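Local coordinates for protein transcriptional regulator (Pseudomonas aeruginosa, PDB 3E7Q) that probably binds operator DNA through a helix-turn-helix domain and regulates transcription as a dimeric repressor of the TetR family, at residues Ile20-Ala25 / Ala42-Ser47; Leu24-Arg29 / Gln33-Arg38; Gly143-Leu148 / Glu194-Gly199. All blocks are in the same frame, centred on the assembly; numbering follows the deposited sequence.

Contact 1: Ile20-Ala25 / Ala42-Ser47; sequences IEATLA and AEAGVS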
# COMPACT_ATOMS: atom_id res chain seq x y z
N ILE B 20 -6.27 -10.77 20.35
CA ILE B 20 -5.56 -10.29 19.16
C ILE B 20 -6.39 -10.68 17.94
O ILE B 20 -6.69 -9.83 17.10
CB ILE B 20 -4.04 -10.84 19.07
CG1 ILE B 20 -3.09 -9.95 19.89
CG2 ILE B 20 -3.55 -10.93 17.62
CD1 ILE B 20 -1.89 -10.65 20.46
N GLU B 21 -6.80 -11.96 17.89
CA GLU B 21 -7.68 -12.47 16.81
C GLU B 21 -9.10 -11.78 16.77
O GLU B 21 -9.64 -11.54 15.69
CB GLU B 21 -7.80 -14.02 16.89
CG GLU B 21 -8.62 -14.71 15.74
CD GLU B 21 -8.81 -16.26 15.89
OE1 GLU B 21 -9.67 -16.72 16.70
OE2 GLU B 21 -8.13 -17.03 15.13
N ALA B 22 -9.69 -11.48 17.93
CA ALA B 22 -10.96 -10.70 17.95
C ALA B 22 -10.78 -9.24 17.41
O ALA B 22 -11.65 -8.71 16.67
CB ALA B 22 -11.57 -10.68 19.36
N THR B 23 -9.65 -8.62 17.79
CA THR B 23 -9.27 -7.30 17.31
C THR B 23 -9.11 -7.31 15.79
O THR B 23 -9.66 -6.42 15.10
CB THR B 23 -7.97 -6.82 18.02
OG1 THR B 23 -8.18 -6.88 19.43
CG2 THR B 23 -7.56 -5.41 17.65
N LEU B 24 -8.39 -8.33 15.25
CA LEU B 24 -8.23 -8.40 13.80
C LEU B 24 -9.56 -8.57 13.02
O LEU B 24 -9.71 -8.04 11.91
CB LEU B 24 -7.23 -9.48 13.40
CG LEU B 24 -5.79 -9.31 13.91
CD1 LEU B 24 -5.10 -10.65 13.80
CD2 LEU B 24 -5.07 -8.15 13.17
N ALA B 25 -10.50 -9.30 13.62
CA ALA B 25 -11.82 -9.61 13.02
C ALA B 25 -12.69 -8.41 13.08
O ALA B 25 -13.37 -8.07 12.11
CB ALA B 25 -12.55 -10.84 13.76
N ALA B 42 -17.36 -8.46 20.98
CA ALA B 42 -18.39 -9.09 20.13
C ALA B 42 -17.79 -10.18 19.24
O ALA B 42 -18.44 -11.20 19.00
CB ALA B 42 -19.14 -8.06 19.28
N GLU B 43 -16.54 -9.98 18.79
CA GLU B 43 -15.82 -10.98 18.02
C GLU B 43 -15.31 -12.08 18.94
O GLU B 43 -15.50 -13.23 18.63
CB GLU B 43 -14.70 -10.36 17.20
CG GLU B 43 -15.18 -9.27 16.19
CD GLU B 43 -16.16 -9.77 15.10
OE1 GLU B 43 -16.09 -10.98 14.72
OE2 GLU B 43 -17.00 -8.96 14.62
N ALA B 44 -14.71 -11.70 20.09
CA ALA B 44 -14.22 -12.67 21.12
C ALA B 44 -15.34 -13.52 21.72
O ALA B 44 -15.09 -14.59 22.27
CB ALA B 44 -13.48 -11.94 22.25
N GLY B 45 -16.58 -13.04 21.63
CA GLY B 45 -17.76 -13.74 22.16
C GLY B 45 -17.80 -13.69 23.69
O GLY B 45 -18.36 -14.60 24.35
N VAL B 46 -17.16 -12.64 24.24
CA VAL B 46 -17.08 -12.42 25.70
C VAL B 46 -17.58 -10.99 26.00
O VAL B 46 -17.61 -10.13 25.09
CB VAL B 46 -15.64 -12.68 26.30
CG1 VAL B 46 -14.90 -13.77 25.53
CG2 VAL B 46 -14.81 -11.41 26.32
N SER B 47 -17.93 -10.74 27.26
CA SER B 47 -18.47 -9.43 27.64
C SER B 47 -17.40 -8.31 27.73
O SER B 47 -16.20 -8.55 27.95
CB SER B 47 -19.29 -9.51 28.94
OG SER B 47 -18.59 -8.95 30.02
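Glu43 reaches Ala22 and Ala25 through its torsions: chi1 of -58° sets CG anti to its own carbonyl carbon, and a bend at chi2 (-62°) turns the carboxylate end along helix 12-34. The side chain therefore lies along the surface of that helix instead of extending straight from helix 37-44. Both methylenes share the carbonyl oxygen of Ala22, and CG also reaches Ala25. CB of Glu43 rests 3.5 Å from O of Ala22, and CG of Glu43 touches the same oxygen and also CB of Ala25, at 3.9 Å from the latter. Farther out, OE1 of Glu43 passes 3.7 Å from CB of Ala25, a van der Waals contact and not a hydrogen bond, because an alanine methyl is no conventional donor.

Ala22 is the buried member of the group. Its CB points at the backbone of the other helix, 3.4 Å from N of Ala44, and meets CB of Ala44 methyl to methyl at 3.7 Å. With small residues at these places the backbones come very close: CA of Ala22 and CA of Glu43 are 4.9 Å apart. Ile40 also packs on Ala22 from one turn earlier in helix 37-44. Just past Ala44 that helix ends at Gly45, whose positive phi of 73° turns the chain into the predicted helix-turn-helix motif's turn; Ser47 then stands as N-cap of helix 48-54.

Across the two segments the contact is van der Waals packing of methyls and methylenes on one another and on backbone atoms, without a hydrogen bond, which is consistent with the close spacing here. The charged end of Glu43 has its partner in Arg29. One residue thus combines an aliphatic stem laid over two alanines with an ionic tie farther along helix 12-34.

Contact 2: Leu24-Arg29 / Gln33-Arg38; sequences LACLKR and QGASVR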
# COMPACT_ATOMS: atom_id res chain seq x y z
N LEU B 24 -8.39 -8.33 15.25
CA LEU B 24 -8.23 -8.40 13.80
C LEU B 24 -9.56 -8.57 13.02
O LEU B 24 -9.71 -8.04 11.91
CB LEU B 24 -7.23 -9.48 13.40
CG LEU B 24 -5.79 -9.31 13.91
CD1 LEU B 24 -5.10 -10.65 13.80
CD2 LEU B 24 -5.07 -8.15 13.17
N ALA B 25 -10.50 -9.30 13.62
CA ALA B 25 -11.82 -9.61 13.02
C ALA B 25 -12.69 -8.41 13.08
O ALA B 25 -13.37 -8.07 12.11
CB ALA B 25 -12.55 -10.84 13.76
N CYS B 26 -12.66 -7.73 14.21
CA CYS B 26 -13.31 -6.44 14.31
C CYS B 26 -12.79 -5.37 13.34
O CYS B 26 -13.61 -4.60 12.79
CB CYS B 26 -13.23 -5.93 15.73
SG CYS B 26 -13.97 -4.35 15.89
N LEU B 27 -11.47 -5.30 13.14
CA LEU B 27 -10.90 -4.36 12.20
C LEU B 27 -11.33 -4.64 10.76
O LEU B 27 -11.58 -3.71 9.98
CB LEU B 27 -9.37 -4.39 12.26
CG LEU B 27 -8.66 -3.84 13.50
CD1 LEU B 27 -7.21 -4.23 13.41
CD2 LEU B 27 -8.85 -2.32 13.71
N LYS B 28 -11.37 -5.93 10.41
CA LYS B 28 -11.79 -6.40 9.09
C LYS B 28 -13.25 -6.10 8.84
O LYS B 28 -13.59 -5.89 7.69
CB LYS B 28 -11.49 -7.90 8.89
CG LYS B 28 -12.19 -8.58 7.66
CD LYS B 28 -11.40 -9.77 7.08
CE LYS B 28 -12.26 -10.56 6.04
NZ LYS B 28 -11.47 -11.54 5.19
N ARG B 29 -14.07 -6.01 9.89
CA ARG B 29 -15.52 -5.76 9.75
C ARG B 29 -15.96 -4.30 9.94
O ARG B 29 -16.95 -3.86 9.33
CB ARG B 29 -16.29 -6.64 10.75
CG ARG B 29 -17.74 -6.26 11.02
CD ARG B 29 -18.26 -7.06 12.13
NE ARG B 29 -18.27 -8.48 11.80
CZ ARG B 29 -19.36 -9.20 11.50
NH1 ARG B 29 -20.57 -8.64 11.47
NH2 ARG B 29 -19.23 -10.50 11.21
N GLN B 33 -11.63 3.04 12.47
CA GLN B 33 -12.49 4.12 13.00
C GLN B 33 -13.76 3.54 13.65
O GLN B 33 -14.24 4.04 14.67
CB GLN B 33 -12.88 5.14 11.91
CG GLN B 33 -11.72 5.78 11.16
CD GLN B 33 -11.38 5.02 9.85
OE1 GLN B 33 -11.47 3.77 9.82
NE2 GLN B 33 -10.97 5.75 8.80
N GLY B 34 -14.30 2.49 13.04
CA GLY B 34 -15.53 1.89 13.58
C GLY B 34 -15.37 0.87 14.70
O GLY B 34 -16.35 0.55 15.36
N ALA B 35 -14.16 0.32 14.88
CA ALA B 35 -13.90 -0.67 15.94
C ALA B 35 -14.04 -0.01 17.30
O ALA B 35 -13.88 1.19 17.41
CB ALA B 35 -12.49 -1.32 15.78
N SER B 36 -14.37 -0.79 18.34
CA SER B 36 -14.33 -0.31 19.71
C SER B 36 -14.09 -1.53 20.55
O SER B 36 -14.21 -2.62 20.03
CB SER B 36 -15.68 0.30 20.09
OG SER B 36 -16.72 -0.65 19.88
N VAL B 37 -13.77 -1.36 21.82
CA VAL B 37 -13.54 -2.50 22.70
C VAL B 37 -14.79 -3.39 22.82
O VAL B 37 -14.66 -4.62 22.91
CB VAL B 37 -13.07 -2.08 24.12
CG1 VAL B 37 -11.87 -1.15 24.06
CG2 VAL B 37 -14.15 -1.41 24.84
N ARG B 38 -15.99 -2.77 22.83
CA ARG B 38 -17.27 -3.49 22.77
C ARG B 38 -17.37 -4.37 21.50
O ARG B 38 -17.61 -5.57 21.59
CB ARG B 38 -18.49 -2.52 22.90
CG ARG B 38 -18.86 -2.04 24.38
CD ARG B 38 -20.38 -1.71 24.70
NE ARG B 38 -20.91 -2.64 25.74
CZ ARG B 38 -21.82 -3.61 25.55
NH1 ARG B 38 -22.41 -3.78 24.37
NH2 ARG B 38 -22.17 -4.42 26.56
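Sulfur-to-methyl packing dominates the contact between Cys26 and Ala35. SG of Cys26 lies 3.4 Å from CB of Ala35 and 3.7 Å from CA of the same residue, a snug fit in which the thiol meets the alanine at its methyl and alpha carbon together. The CB of each residue is directed at the other segment, and the Cys26 torsion, with SG trans to the backbone N (chi1 178°), carries the sulfur outward from helix 12-34. These two residues also mark the closest backbone approach, with CA of Cys26 and CA of Ala35 6.0 Å apart.

A looser apolar contact adds to this. The CB of Leu27 is directed away from the other segment, yet its CD2 branch returns to within 4.3 Å of CB of Ala35. The alanine methyl therefore meets both a sulfur and a leucine branch.

Polar interactions run to partners beyond the pair. The carbonyl O of Ala35 accepts a hydrogen bond from NZ of Lys58, while OG of Ser36, the N-cap residue, bonds to N of Lys39 and caps the start of helix 37-44. NE2 of Gln33 donates to O of Lys28 of the second subunit, placing this edge near the dimer partner.

The contact packs the loop that joins helix 12-34 to helix 37-44 back on helix 12-34, at the entry to the predicted helix-turn-helix motif. Lys39, Ile40 and Glu43 of helix 37-44 pack on Cys26, Phe116 of helix 110-120 and Val62 of helix 58-82 both touch Leu27, and Val37 leans on helices 48-54 and 58-82.

Contact 3: Gly143-Leu148 / Glu194-Gly199; sequences GVLRQL and EAWVDG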
# COMPACT_ATOMS: atom_id res chain seq x y z
N GLY B 143 21.34 -5.81 5.84
CA GLY B 143 22.41 -6.76 6.17
C GLY B 143 22.76 -7.65 4.99
O GLY B 143 23.94 -7.94 4.73
N VAL B 144 21.74 -8.12 4.27
CA VAL B 144 22.02 -8.99 3.13
C VAL B 144 22.46 -8.18 1.87
O VAL B 144 23.26 -8.66 1.10
CB VAL B 144 20.93 -10.13 2.90
CG1 VAL B 144 19.57 -9.68 3.07
CG2 VAL B 144 21.09 -10.76 1.51
N LEU B 145 21.98 -6.95 1.70
CA LEU B 145 22.42 -6.09 0.61
C LEU B 145 23.87 -5.67 0.80
O LEU B 145 24.58 -5.51 -0.19
CB LEU B 145 21.51 -4.91 0.45
CG LEU B 145 20.13 -5.29 -0.06
CD1 LEU B 145 19.23 -4.09 0.06
CD2 LEU B 145 20.26 -5.79 -1.49
N ARG B 146 24.29 -5.56 2.06
CA ARG B 146 25.69 -5.35 2.39
C ARG B 146 26.57 -6.52 2.12
O ARG B 146 27.67 -6.33 1.65
CB ARG B 146 25.87 -5.01 3.84
CG ARG B 146 25.41 -3.63 4.08
CD ARG B 146 25.86 -3.12 5.38
NE ARG B 146 25.50 -1.73 5.39
CZ ARG B 146 25.11 -1.08 6.46
NH1 ARG B 146 25.04 -1.72 7.62
NH2 ARG B 146 24.76 0.20 6.34
N GLN B 147 26.10 -7.70 2.46
CA GLN B 147 26.77 -8.95 2.04
C GLN B 147 26.92 -8.99 0.53
O GLN B 147 28.00 -9.19 0.02
CB GLN B 147 25.94 -10.15 2.53
CG GLN B 147 26.72 -11.37 2.70
CD GLN B 147 25.88 -12.62 2.93
OE1 GLN B 147 24.68 -12.57 3.12
NE2 GLN B 147 26.54 -13.74 2.91
N LEU B 148 25.83 -8.73 -0.18
CA LEU B 148 25.85 -8.61 -1.63
C LEU B 148 26.89 -7.66 -2.18
O LEU B 148 27.62 -8.01 -3.12
CB LEU B 148 24.49 -8.23 -2.21
CG LEU B 148 24.22 -8.44 -3.71
CD1 LEU B 148 24.31 -9.92 -4.11
CD2 LEU B 148 22.82 -7.91 -4.05
N GLU B 194 13.91 -10.89 -8.17
CA GLU B 194 15.20 -11.30 -8.68
C GLU B 194 15.68 -10.36 -9.75
O GLU B 194 16.88 -10.13 -9.85
CB GLU B 194 15.17 -12.71 -9.30
CG GLU B 194 14.75 -13.83 -8.43
CD GLU B 194 15.68 -14.13 -7.27
OE1 GLU B 194 16.76 -13.53 -7.14
OE2 GLU B 194 15.32 -15.02 -6.47
N ALA B 195 14.76 -9.87 -10.58
CA ALA B 195 15.14 -8.97 -11.68
C ALA B 195 15.69 -7.64 -11.17
O ALA B 195 16.58 -7.02 -11.80
CB ALA B 195 13.99 -8.76 -12.65
N TRP B 196 15.14 -7.19 -10.05
CA TRP B 196 15.64 -6.01 -9.37
C TRP B 196 17.10 -6.17 -8.87
O TRP B 196 17.93 -5.27 -9.00
CB TRP B 196 14.75 -5.75 -8.15
CG TRP B 196 15.11 -4.55 -7.40
CD1 TRP B 196 14.60 -3.33 -7.62
CD2 TRP B 196 16.02 -4.41 -6.27
NE1 TRP B 196 15.13 -2.44 -6.72
CE2 TRP B 196 16.01 -3.06 -5.90
CE3 TRP B 196 16.84 -5.29 -5.57
CZ2 TRP B 196 16.79 -2.54 -4.86
CZ3 TRP B 196 17.62 -4.78 -4.52
CH2 TRP B 196 17.57 -3.41 -4.17
N VAL B 197 17.34 -7.27 -8.19
CA VAL B 197 18.71 -7.62 -7.75
C VAL B 197 19.65 -7.73 -8.92
O VAL B 197 20.77 -7.23 -8.83
CB VAL B 197 18.77 -8.94 -6.90
CG1 VAL B 197 20.12 -9.15 -6.31
CG2 VAL B 197 17.69 -8.91 -5.78
N ASP B 198 19.19 -8.36 -10.01
CA ASP B 198 19.97 -8.44 -11.25
C ASP B 198 20.37 -7.05 -11.70
O ASP B 198 21.52 -6.82 -12.07
CB ASP B 198 19.19 -9.05 -12.43
CG ASP B 198 18.93 -10.54 -12.30
OD1 ASP B 198 19.46 -11.23 -11.42
OD2 ASP B 198 18.16 -11.03 -13.15
N GLY B 199 19.40 -6.15 -11.72
CA GLY B 199 19.61 -4.75 -12.05
C GLY B 199 20.72 -4.07 -11.26
O GLY B 199 21.61 -3.48 -11.84
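Leu148 meets Val197 at the end of its side chain. From CB, which points toward helix 186-204, the chain continues to CG, placed trans to the backbone N (chi1 -163°); neither atom comes within 4.2 Å of the opposite segment. At CG the chain forks: CD1 likewise has no partner within 4.2 Å in that segment, and CD2 makes the contact, 3.7 Å from CG1 of Val197. The two side chains approach aslant, one branch of each doing the touching.

One turn earlier on helix 124-152, Leu145 likewise uses its CD2, which reaches CZ3 of Trp196 at 4.1 Å. This methyl lies near the plane of the indole, at the ring edge, and the two side chains run roughly perpendicular. CA of Leu145 and CA of Val197 are 9.3 Å apart, so across these two segments the contact is made by side chains, through the two leucine methyls.

All four touching residues are buried. Helix 88-99 borders the contact through Arg89, which packs on Leu148 and Val197; helix 159-179 adds Ala162 on Leu145 and Leu166 and Leu169 on Trp196. Trp196 also packs on Trp196 of the second subunit, which ties this helical core to the dimer interface.

How the contacts relate
Contacts 1 and 2 are two parts of one interface: their centres lie 8 Å apart, they share Leu24 and Ala25, and both pack the region of helix 37-44 and its preceding loop on helix 12-34. Glu43 and Arg29 tie them by a salt bridge, 3.1 Å between OE2 of Glu43 and NE of Arg29, and CG of Glu43 also packs against N of Cys26. Both lie at the predicted helix-turn-helix region, whose first helix is 37-44. Contact 3 belongs to the C-terminal region on the opposite side of the chain's centre, its centre about 41 Å from that of contact 1 and 39 Å from that of contact 2. Contacts 2 and 3 both border the second subunit, at widely separated places.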